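Local coordinates for uncharacterized protein MJ0100 (Methanocaldococcus jannaschii, PDB 3KPB) that binds S-adenosylmethionine and S-methyl-5'-thioadenosine through this CBS domain pair of a sulfurtransferase that probably makes homocysteine from aspartate semialdehyde, at residues A24-L27 / I28-I32; T63-I67 / M68-V72; I108-S111 / E112-S115. All coordinates share one frame; numbering follows the deposited sequence.

Contact 1: residues A24-L27 / I28-I32; sequences AKIL and IKHNI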
ATOM      1  N   ALA A  24       3.752   7.000 -10.987  1.00 12.92           N
ATOM      2  CA  ALA A  24       4.346   5.761 -10.493  1.00 12.78           C
ATOM      3  C   ALA A  24       5.868   5.855 -10.483  1.00 12.75           C
ATOM      4  O   ALA A  24       6.517   5.414  -9.530  1.00 12.79           O
ATOM      5  CB  ALA A  24       3.889   4.580 -11.337  1.00 12.74           C
ATOM      6  N   LYS A  25       6.431   6.438 -11.541  1.00 12.94           N
ATOM      7  CA  LYS A  25       7.874   6.650 -11.605  1.00 13.13           C
ATOM      8  C   LYS A  25       8.371   7.513 -10.446  1.00 13.05           C
ATOM      9  O   LYS A  25       9.446   7.249  -9.902  1.00 13.14           O
ATOM     10  CB  LYS A  25       8.284   7.260 -12.944  1.00 13.23           C
ATOM     11  CG  LYS A  25       8.266   6.280 -14.099  1.00 13.73           C
ATOM     12  CD  LYS A  25       8.544   6.987 -15.410  1.00 14.19           C
ATOM     13  CE  LYS A  25       8.571   5.987 -16.547  1.00 16.09           C
ATOM     14  NZ  LYS A  25       8.748   6.665 -17.862  1.00 18.58           N
ATOM     15  N   ILE A  26       7.589   8.527 -10.070  1.00 12.60           N
ATOM     16  CA  ILE A  26       7.943   9.412  -8.954  1.00 13.36           C
ATOM     17  C   ILE A  26       7.961   8.634  -7.629  1.00 13.48           C
ATOM     18  O   ILE A  26       8.900   8.761  -6.839  1.00 13.71           O
ATOM     19  CB  ILE A  26       6.998  10.648  -8.880  1.00 13.53           C
ATOM     20  CG1 ILE A  26       7.181  11.529 -10.120  1.00 14.56           C
ATOM     21  CG2 ILE A  26       7.234  11.465  -7.599  1.00 13.35           C
ATOM     22  CD1 ILE A  26       6.134  12.612 -10.281  1.00 15.86           C
ATOM     23  N   LEU A  27       6.931   7.822  -7.390  1.00 13.37           N
ATOM     24  CA  LEU A  27       6.897   6.983  -6.190  1.00 13.23           C
ATOM     25  C   LEU A  27       8.131   6.084  -6.082  1.00 13.66           C
ATOM     26  O   LEU A  27       8.761   6.009  -5.022  1.00 13.48           O
ATOM     27  CB  LEU A  27       5.627   6.123  -6.153  1.00 12.64           C
ATOM     28  CG  LEU A  27       4.270   6.832  -6.135  1.00 12.25           C
ATOM     29  CD1 LEU A  27       3.180   5.785  -6.054  1.00 12.63           C
ATOM     30  CD2 LEU A  27       4.154   7.796  -4.968  1.00 12.52           C
ATOM     31  N   ILE A  28       8.459   5.401  -7.178  1.00 14.28           N
ATOM     32  CA  ILE A  28       9.563   4.445  -7.202  1.00 15.15           C
ATOM     33  C   ILE A  28      10.898   5.179  -7.026  1.00 15.29           C
ATOM     34  O   ILE A  28      11.740   4.755  -6.234  1.00 15.40           O
ATOM     35  CB  ILE A  28       9.581   3.638  -8.537  1.00 15.45           C
ATOM     36  CG1 ILE A  28       8.312   2.772  -8.725  1.00 16.91           C
ATOM     37  CG2 ILE A  28      10.845   2.778  -8.657  1.00 16.35           C
ATOM     38  CD1 ILE A  28       7.631   2.282  -7.441  1.00 18.30           C
ATOM     39  N   LYS A  29      11.079   6.281  -7.756  1.00 15.35           N
ATOM     40  CA  LYS A  29      12.326   7.060  -7.700  1.00 15.97           C
ATOM     41  C   LYS A  29      12.671   7.500  -6.281  1.00 15.68           C
ATOM     42  O   LYS A  29      13.814   7.361  -5.834  1.00 16.21           O
ATOM     43  CB  LYS A  29      12.243   8.288  -8.618  1.00 16.08           C
ATOM     44  CG  LYS A  29      13.476   9.197  -8.610  1.00 18.55           C
ATOM     45  CD  LYS A  29      13.313  10.350  -9.595  1.00 21.84           C
ATOM     46  CE  LYS A  29      14.426  11.378  -9.446  1.00 23.59           C
ATOM     47  NZ  LYS A  29      14.220  12.562 -10.330  1.00 24.84           N
ATOM     48  N   HIS A  30      11.684   8.036  -5.577  1.00 15.52           N
ATOM     49  CA  HIS A  30      11.934   8.573  -4.252  1.00 15.53           C
ATOM     50  C   HIS A  30      11.703   7.560  -3.137  1.00 15.30           C
ATOM     51  O   HIS A  30      11.948   7.862  -1.967  1.00 15.27           O
ATOM     52  CB  HIS A  30      11.101   9.829  -4.040  1.00 15.58           C
ATOM     53  CG  HIS A  30      11.490  10.943  -4.956  1.00 16.44           C
ATOM     54  ND1 HIS A  30      10.759  11.287  -6.075  1.00 17.86           N
ATOM     55  CD2 HIS A  30      12.571  11.755  -4.951  1.00 17.34           C
ATOM     56  CE1 HIS A  30      11.356  12.290  -6.696  1.00 16.80           C
ATOM     57  NE2 HIS A  30      12.462  12.589  -6.036  1.00 18.58           N
ATOM     58  N   ASN A  31      11.248   6.363  -3.512  1.00 15.15           N
ATOM     59  CA  ASN A  31      10.831   5.323  -2.572  1.00 15.35           C
ATOM     60  C   ASN A  31       9.809   5.830  -1.555  1.00 15.20           C
ATOM     61  O   ASN A  31       9.972   5.682  -0.339  1.00 15.05           O
ATOM     62  CB  ASN A  31      12.027   4.661  -1.883  1.00 15.62           C
ATOM     63  CG  ASN A  31      11.689   3.288  -1.359  1.00 16.30           C
ATOM     64  OD1 ASN A  31      11.018   2.509  -2.037  1.00 18.75           O
ATOM     65  ND2 ASN A  31      12.148   2.980  -0.148  1.00 18.01           N
ATOM     66  N   ILE A  32       8.758   6.455  -2.074  1.00 14.68           N
ATOM     67  CA  ILE A  32       7.693   6.993  -1.226  1.00 14.89           C
ATOM     68  C   ILE A  32       6.347   6.401  -1.604  1.00 15.07           C
ATOM     69  O   ILE A  32       6.140   6.001  -2.753  1.00 14.64           O
ATOM     70  CB  ILE A  32       7.604   8.551  -1.286  1.00 14.99           C
ATOM     71  CG1 ILE A  32       7.419   9.048  -2.734  1.00 15.13           C
ATOM     72  CG2 ILE A  32       8.814   9.188  -0.573  1.00 15.67           C
ATOM     73  CD1 ILE A  32       7.238  10.561  -2.877  1.00 16.49           C
TER

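Contact 2: residues T63-I67 / M68-V72; sequences TIEEI and MTRNV. With SAM (S-adenosylmethionine), chain E.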
ATOM      1  N   THR A  63      -4.899  10.421 -16.346  1.00 16.66           N
ATOM      2  CA  THR A  63      -4.150  11.435 -15.589  1.00 16.35           C
ATOM      3  C   THR A  63      -4.443  11.349 -14.098  1.00 16.04           C
ATOM      4  O   THR A  63      -5.500  10.862 -13.680  1.00 16.30           O
ATOM      5  CB  THR A  63      -4.448  12.885 -16.061  1.00 16.47           C
ATOM      6  OG1 THR A  63      -5.810  13.214 -15.755  1.00 17.56           O
ATOM      7  CG2 THR A  63      -4.217  13.039 -17.563  1.00 16.97           C
ATOM      8  N   ILE A  64      -3.499  11.855 -13.311  1.00 16.17           N
ATOM      9  CA  ILE A  64      -3.596  11.877 -11.859  1.00 16.60           C
ATOM     10  C   ILE A  64      -4.832  12.631 -11.397  1.00 16.80           C
ATOM     11  O   ILE A  64      -5.490  12.228 -10.437  1.00 16.74           O
ATOM     12  CB  ILE A  64      -2.302  12.461 -11.247  1.00 16.73           C
ATOM     13  CG1 ILE A  64      -1.198  11.396 -11.300  1.00 17.59           C
ATOM     14  CG2 ILE A  64      -2.507  12.937  -9.807  1.00 17.27           C
ATOM     15  CD1 ILE A  64      -1.609  10.019 -10.729  1.00 18.23           C
ATOM     16  N   GLU A  65      -5.188  13.696 -12.089  1.00 17.01           N
ATOM     17  CA  GLU A  65      -6.292  14.451 -11.571  1.00 18.24           C
ATOM     18  C   GLU A  65      -7.630  13.707 -11.621  1.00 17.88           C
ATOM     19  O   GLU A  65      -8.535  14.016 -10.852  1.00 18.04           O
ATOM     20  CB  GLU A  65      -6.332  15.830 -12.184  1.00 18.95           C
ATOM     21  CG  GLU A  65      -7.107  15.976 -13.432  1.00 21.79           C
ATOM     22  CD  GLU A  65      -7.786  17.309 -13.411  1.00 25.05           C
ATOM     23  OE1 GLU A  65      -7.528  18.125 -14.315  1.00 26.33           O
ATOM     24  OE2 GLU A  65      -8.566  17.558 -12.464  1.00 26.38           O
ATOM     25  N   GLU A  66      -7.721  12.688 -12.472  1.00 17.20           N
ATOM     26  CA  GLU A  66      -8.926  11.863 -12.554  1.00 17.08           C
ATOM     27  C   GLU A  66      -9.053  10.833 -11.438  1.00 16.59           C
ATOM     28  O   GLU A  66     -10.123  10.242 -11.264  1.00 16.99           O
ATOM     29  CB  GLU A  66      -8.984  11.140 -13.892  1.00 17.36           C
ATOM     30  CG  GLU A  66      -8.944  12.056 -15.079  1.00 18.91           C
ATOM     31  CD  GLU A  66      -8.808  11.297 -16.373  1.00 21.39           C
ATOM     32  OE1 GLU A  66      -9.831  10.779 -16.869  1.00 22.77           O
ATOM     33  OE2 GLU A  66      -7.680  11.224 -16.900  1.00 22.59           O
ATOM     34  N   ILE A  67      -7.977  10.611 -10.689  1.00 15.76           N
ATOM     35  CA  ILE A  67      -7.970   9.554  -9.680  1.00 15.27           C
ATOM     36  C   ILE A  67      -7.557  10.023  -8.286  1.00 14.89           C
ATOM     37  O   ILE A  67      -7.829   9.330  -7.303  1.00 15.49           O
ATOM     38  CB  ILE A  67      -7.086   8.345 -10.128  1.00 15.25           C
ATOM     39  CG1 ILE A  67      -7.508   7.045  -9.423  1.00 15.61           C
ATOM     40  CG2 ILE A  67      -5.593   8.639  -9.936  1.00 15.25           C
ATOM     41  CD1 ILE A  67      -8.814   6.453  -9.937  1.00 16.66           C
ATOM     42  N   MET A  68      -6.911  11.181  -8.189  1.00 14.62           N
ATOM     43  CA  MET A  68      -6.379  11.607  -6.895  1.00 14.33           C
ATOM     44  C   MET A  68      -7.481  11.741  -5.852  1.00 14.48           C
ATOM     45  O   MET A  68      -8.625  12.066  -6.178  1.00 14.88           O
ATOM     46  CB  MET A  68      -5.584  12.912  -7.017  1.00 14.19           C
ATOM     47  CG  MET A  68      -6.415  14.089  -7.482  1.00 13.97           C
ATOM     48  SD  MET A  68      -5.414  15.540  -7.792  1.00 15.11           S
ATOM     49  CE  MET A  68      -6.710  16.748  -8.071  1.00 16.28           C
ATOM     50  N   THR A  69      -7.133  11.479  -4.598  1.00 14.70           N
ATOM     51  CA  THR A  69      -8.076  11.667  -3.507  1.00 15.09           C
ATOM     52  C   THR A  69      -8.129  13.161  -3.206  1.00 15.63           C
ATOM     53  O   THR A  69      -7.105  13.778  -2.907  1.00 15.79           O
ATOM     54  CB  THR A  69      -7.665  10.857  -2.268  1.00 14.98           C
ATOM     55  OG1 THR A  69      -7.795   9.461  -2.565  1.00 15.14           O
ATOM     56  CG2 THR A  69      -8.554  11.190  -1.078  1.00 15.45           C
ATOM     57  N   ARG A  70      -9.323  13.739  -3.289  1.00 16.52           N
ATOM     58  CA  ARG A  70      -9.469  15.189  -3.196  1.00 17.41           C
ATOM     59  C   ARG A  70      -9.748  15.712  -1.787  1.00 17.70           C
ATOM     60  O   ARG A  70      -9.439  16.870  -1.492  1.00 18.43           O
ATOM     61  CB  ARG A  70     -10.522  15.682  -4.187  1.00 17.61           C
ATOM     62  CG  ARG A  70     -10.048  15.627  -5.632  1.00 19.53           C
ATOM     63  CD  ARG A  70     -11.167  15.982  -6.589  1.00 22.45           C
ATOM     64  NE  ARG A  70     -10.812  15.708  -7.981  1.00 24.39           N
ATOM     65  CZ  ARG A  70     -10.484  16.640  -8.873  1.00 25.46           C
ATOM     66  NH1 ARG A  70     -10.465  17.922  -8.528  1.00 26.28           N
ATOM     67  NH2 ARG A  70     -10.179  16.294 -10.118  1.00 25.96           N
ATOM     68  N   ASN A  71     -10.315  14.868  -0.924  1.00 18.26           N
ATOM     69  CA  ASN A  71     -10.484  15.218   0.486  1.00 18.82           C
ATOM     70  C   ASN A  71      -9.259  14.756   1.258  1.00 18.48           C
ATOM     71  O   ASN A  71      -9.214  13.636   1.779  1.00 18.74           O
ATOM     72  CB  ASN A  71     -11.771  14.614   1.063  1.00 19.31           C
ATOM     73  CG  ASN A  71     -11.953  14.904   2.552  1.00 20.87           C
ATOM     74  OD1 ASN A  71     -11.256  15.738   3.138  1.00 22.92           O
ATOM     75  ND2 ASN A  71     -12.900  14.207   3.170  1.00 22.70           N
ATOM     76  N   VAL A  72      -8.254  15.622   1.308  1.00 18.07           N
ATOM     77  CA  VAL A  72      -6.983  15.258   1.906  1.00 17.44           C
ATOM     78  C   VAL A  72      -6.985  15.541   3.397  1.00 17.36           C
ATOM     79  O   VAL A  72      -7.315  16.647   3.836  1.00 17.64           O
ATOM     80  CB  VAL A  72      -5.790  15.995   1.248  1.00 17.29           C
ATOM     81  CG1 VAL A  72      -4.469  15.369   1.684  1.00 16.60           C
ATOM     82  CG2 VAL A  72      -5.911  15.971  -0.269  1.00 17.20           C
TER
HETATM   83  N   SAM E1000      -2.687   3.884   4.050  0.50 26.15           N
HETATM   84  CA  SAM E1000      -3.580   3.351   3.010  0.50 26.06           C
HETATM   85  C   SAM E1000      -3.156   3.887   1.639  0.50 25.92           C
HETATM   86  O   SAM E1000      -1.964   4.005   1.340  0.50 26.08           O
HETATM   87  OXT SAM E1000      -3.993   4.209   0.792  0.50 25.88           O
HETATM   88  CB  SAM E1000      -5.020   3.781   3.304  0.50 26.11           C
HETATM   89  CG  SAM E1000      -6.016   2.705   2.865  0.50 25.93           C
HETATM   90  SD  SAM E1000      -7.279   3.335   1.702  0.50 25.66           S
HETATM   91  CE  SAM E1000      -7.908   1.796   1.068  0.50 25.61           C
HETATM   92  C5' SAM E1000      -6.450   3.982   0.206  0.50 22.34           C
HETATM   93  C4' SAM E1000      -6.772   5.453  -0.054  0.50 19.04           C
HETATM   94  O4' SAM E1000      -6.333   6.258   1.050  0.50 16.92           O
HETATM   95  C3' SAM E1000      -5.936   5.927  -1.239  0.50 17.76           C
HETATM   96  O3' SAM E1000      -6.789   6.014  -2.378  0.50 18.71           O
HETATM   97  C2' SAM E1000      -5.461   7.321  -0.836  0.50 16.71           C
HETATM   98  O2' SAM E1000      -5.888   8.268  -1.822  0.50 15.93           O
HETATM   99  C1' SAM E1000      -6.182   7.571   0.491  0.50 15.58           C
HETATM  100  N9  SAM E1000      -5.307   8.381   1.364  0.50 13.83           N
HETATM  101  C8  SAM E1000      -4.082   8.050   1.780  0.50 13.15           C
HETATM  102  N7  SAM E1000      -3.598   9.029   2.547  0.50 13.46           N
HETATM  103  C5  SAM E1000      -4.521   9.986   2.621  0.50 13.52           C
HETATM  104  C6  SAM E1000      -4.584  11.219   3.258  0.50 13.33           C
HETATM  105  N6  SAM E1000      -3.571  11.664   3.995  0.50 13.78           N
HETATM  106  N1  SAM E1000      -5.692  11.961   3.122  0.50 13.15           N
HETATM  107  C2  SAM E1000      -6.712  11.536   2.393  0.50 13.91           C
HETATM  108  N3  SAM E1000      -6.683  10.366   1.772  0.50 13.63           N
HETATM  109  C4  SAM E1000      -5.603   9.576   1.867  0.50 13.52           C
HETATM  110  O   HOH W   1      -9.879  12.860  -8.567  1.00 27.49           O
HETATM  111  O   HOH W   2      -8.853   8.521  -4.867  1.00 20.59           O

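Contact 3: residues I108-S111 / E112-S115; sequences IVTS and EDIS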
ATOM      1  N   ILE A 108       5.717  16.182   4.589  1.00 19.04           N
ATOM      2  CA  ILE A 108       4.813  15.071   4.845  1.00 20.22           C
ATOM      3  C   ILE A 108       5.286  14.295   6.070  1.00 20.41           C
ATOM      4  O   ILE A 108       6.490  14.154   6.306  1.00 20.41           O
ATOM      5  CB  ILE A 108       4.648  14.145   3.608  1.00 20.45           C
ATOM      6  CG1 ILE A 108       3.590  13.069   3.877  1.00 21.34           C
ATOM      7  CG2 ILE A 108       5.988  13.519   3.203  1.00 21.17           C
ATOM      8  CD1 ILE A 108       2.849  12.614   2.647  1.00 22.43           C
ATOM      9  N   VAL A 109       4.319  13.826   6.853  1.00 20.95           N
ATOM     10  CA  VAL A 109       4.574  13.011   8.034  1.00 21.69           C
ATOM     11  C   VAL A 109       3.986  11.613   7.838  1.00 21.84           C
ATOM     12  O   VAL A 109       2.813  11.468   7.496  1.00 21.32           O
ATOM     13  CB  VAL A 109       3.988  13.673   9.309  1.00 21.87           C
ATOM     14  CG1 VAL A 109       4.035  12.723  10.496  1.00 22.47           C
ATOM     15  CG2 VAL A 109       4.749  14.948   9.638  1.00 22.41           C
ATOM     16  N   THR A 110       4.806  10.591   8.060  1.00 22.48           N
ATOM     17  CA  THR A 110       4.347   9.213   7.949  1.00 23.58           C
ATOM     18  C   THR A 110       4.235   8.535   9.316  1.00 25.03           C
ATOM     19  O   THR A 110       4.749   9.041  10.320  1.00 25.05           O
ATOM     20  CB  THR A 110       5.250   8.378   7.008  1.00 23.33           C
ATOM     21  OG1 THR A 110       6.522   8.155   7.628  1.00 23.03           O
ATOM     22  CG2 THR A 110       5.455   9.091   5.669  1.00 22.35           C
ATOM     23  N   SER A 111       3.556   7.388   9.328  1.00 26.98           N
ATOM     24  CA  SER A 111       3.383   6.555  10.518  1.00 29.06           C
ATOM     25  C   SER A 111       4.677   5.842  10.904  1.00 30.31           C
ATOM     26  O   SER A 111       4.757   5.240  11.978  1.00 30.69           O
ATOM     27  CB  SER A 111       2.272   5.525  10.288  1.00 29.01           C
ATOM     28  OG  SER A 111       2.591   4.660   9.210  1.00 29.73           O
ATOM     29  N   GLU A 112       5.671   5.892  10.018  1.00 31.71           N
ATOM     30  CA  GLU A 112       7.011   5.408  10.338  1.00 32.99           C
ATOM     31  C   GLU A 112       7.798   6.540  10.981  1.00 33.41           C
ATOM     32  O   GLU A 112       8.563   6.312  11.920  1.00 33.48           O
ATOM     33  CB  GLU A 112       7.737   4.888   9.095  1.00 33.24           C
ATOM     34  CG  GLU A 112       7.184   3.578   8.537  1.00 35.12           C
ATOM     35  CD  GLU A 112       6.177   3.776   7.411  1.00 37.34           C
ATOM     36  OE1 GLU A 112       6.143   2.919   6.500  1.00 38.09           O
ATOM     37  OE2 GLU A 112       5.424   4.776   7.428  1.00 38.02           O
ATOM     38  N   ASP A 113       7.597   7.760  10.475  1.00 34.12           N
ATOM     39  CA  ASP A 113       8.183   8.960  11.073  1.00 35.19           C
ATOM     40  C   ASP A 113       7.739   9.061  12.537  1.00 36.93           C
ATOM     41  O   ASP A 113       8.544   9.376  13.420  1.00 36.83           O
ATOM     42  CB  ASP A 113       7.771  10.228  10.305  1.00 34.48           C
ATOM     43  CG  ASP A 113       8.393  10.324   8.910  1.00 33.22           C
ATOM     44  OD1 ASP A 113       9.445   9.697   8.654  1.00 32.31           O
ATOM     45  OD2 ASP A 113       7.820  11.047   8.066  1.00 31.27           O
ATOM     46  N   ILE A 114       6.459   8.761  12.775  1.00 39.64           N
ATOM     47  CA  ILE A 114       5.851   8.730  14.117  1.00 42.63           C
ATOM     48  C   ILE A 114       6.327   7.533  14.960  1.00 45.36           C
ATOM     49  O   ILE A 114       6.668   7.700  16.137  1.00 45.31           O
ATOM     50  CB  ILE A 114       4.280   8.755  14.037  1.00 42.40           C
ATOM     51  CG1 ILE A 114       3.748  10.098  13.497  1.00 42.32           C
ATOM     52  CG2 ILE A 114       3.641   8.410  15.386  1.00 42.43           C
ATOM     53  CD1 ILE A 114       4.613  11.339  13.859  1.00 42.10           C
ATOM     54  N   SER A 115       6.335   6.340  14.354  1.00 48.12           N
ATOM     55  CA  SER A 115       6.834   5.117  14.996  0.50 49.97           C
ATOM     56  C   SER A 115       8.165   5.352  15.703  1.00 51.34           C
ATOM     57  O   SER A 115       8.444   4.756  16.746  1.00 51.39           O
ATOM     58  CB  SER A 115       6.995   4.003  13.955  0.50 49.88           C
ATOM     59  OG  SER A 115       7.374   2.762  14.603  0.50 50.00           O
TER
HETATM   60  O   HOH W   3       8.164  11.997   5.608  1.00 24.71           O
HETATM   61  O   HOH W   4       8.419  13.916   8.808  1.00 34.24           O

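Contact 1: residues A24-L27 / I28-I32
H30 folds back along the last turn of helix 20-30 to share the carbonyl of I26 with its own backbone. From CB outward the side chain stays close to I26 O. CB starts 3.7 Å from I26 O; CG, anti to its own carbonyl carbon and beside the backbone N (chi1 -65°), keeps near that oxygen; and ND1 then donates to I26 O at 3.2 Å. The ND1-H...O bond is somewhat bent (144°), and the oxygen lies off the ring plane. H30 N donates to the same I26 O at 3.1 Å, and the two donors arrive from opposite faces of the carbonyl plane. ND1 also has the I26 methyl CG2 alongside at 3.8 Å, the two side chains pointing the same way, while CG of K29 sits over the centre of one ring face. The ND1 bond, with K29 CG over that face, limits how the imidazole can turn.

Just beyond, the helix ends in a Schellman motif. N31 takes positive phi as the C-prime residue, I32 N reaches back to L27 O at 3.0 Å, and N31 N bonds to I28 O. I32 is thereby brought onto L27: the two side chains cross at about a right angle, with L27 CD2 4.1 Å from I32 CG1.

This helix is the connection of a beta-alpha-beta unit between strands 14-15 and 35-38. I26 and L27 lean on L35 of the second strand, H30 and I32 touch I12, and on the dimer side A24 and K25 meet A58 of the second subunit while I28 and N31 meet its W51.

Contact 2: residues T63-I67 / M68-V72
The amide of M68 closes a short turn by bonding to I64 O at 2.9 Å, and the chain then runs on through T69 and R70 without regular structure. I64 O also accepts from I67 N. R70 reaches back to E65: its NH2 donates to E65 OE2 at 3.1 Å on the anti lone pair, a salt bridge with carboxylate and guanidinium planes 33° apart, and weakly to E65 O at 2.9 Å. M68 covers one face of the guanidinium: its CG lies between backbone N and carbonyl carbon (chi1 63°) and the rest is extended, which carries the methyl CE over the centre of that face, 3.8 Å from its plane. A water joins E65 O, M68 O and R70 NE. With an alanine in place of E65, R70 NH2 would probably lose its charged mate, and the guanidinium would be freer to turn off the methionine methyl.

The loop runs from helix 50-58 to strand 75-76, and I64 and M68 pack on I48 of strand 44-48. Further along, the binding residue T69 has OG1 modelled only 2.4 Å from the ribose O2' of S-adenosylmethionine, too short a length to trust, with O2' the likely donor; D52, I73 and G95 also bond the ligand. T69 OG1 donates to a second water, which donates to I67 O at 2.8 Å, so the preceding turn may help to orient the threonine hydroxyl.

Contact 3: residues I108-S111 / E112-S115
T110 and D113 make a capping box where strand 105-110 passes into helix 111-118. T110 OG1, set between its backbone N and carbonyl carbon (chi1 70°), faces the first turn of the helix and accepts from D113 N at 3.1 Å, with a longer, weak bond from E112 N. D113 returns the favour: its OD2 accepts from T110 N at 3.0 Å, the amide coming from above the carboxylate plane (41° out of it). The side chain of each residue thus satisfies the backbone amide of the other.

The backbone adds the first bonds of the helix itself, I114 N to T110 O at 3.0 Å and S115 N to S111 O. S111 OG also donates to E112 OE2 at 3.3 Å, but this is weak.

Two waters both bridge I108 O and D113 OD2, the shorter pair of bonds being 2.8 Å to the carbonyl and 2.7 Å to the carboxylate. OD2 therefore gathers three donors, while OD1 of D113 is engaged in a salt bridge with R116 one turn along.

On the apolar side, V109 CG1 meets I114 CD1 at 3.7 Å, the two side chains crossing at about a right angle.

The four residues T110 to D113 belong to the S-methyl-5'-thioadenosine site, so the cap doubles as part of a nucleoside pocket. Its strand pairs with strand 95-99 through V109 and V96; I114 packs on V81, A85 and M88 of helix 81-91 and on I6, and V109 on V3, of helix 3-6.

Overall arrangement
The three contacts lie in sequence along the CBS pair: contact 1 in the first repeat, contact 2 in the loop that leads from the first repeat into the second, contact 3 at the end of the second. Contact 1 is centred about 17 Å from each of the others; contacts 2 and 3 are about 22 Å apart between centres, on opposite sides of the chain's centre, and no two touch. Contact 2 alone reaches S-adenosylmethionine directly; the side chain of I108 in contact 3 is about 7 Å from it. Contact 3 supplies residues of the S-methyl-5'-thioadenosine site, while contact 1 only borders it: H30 is about 3 Å from I12, side chain to side chain.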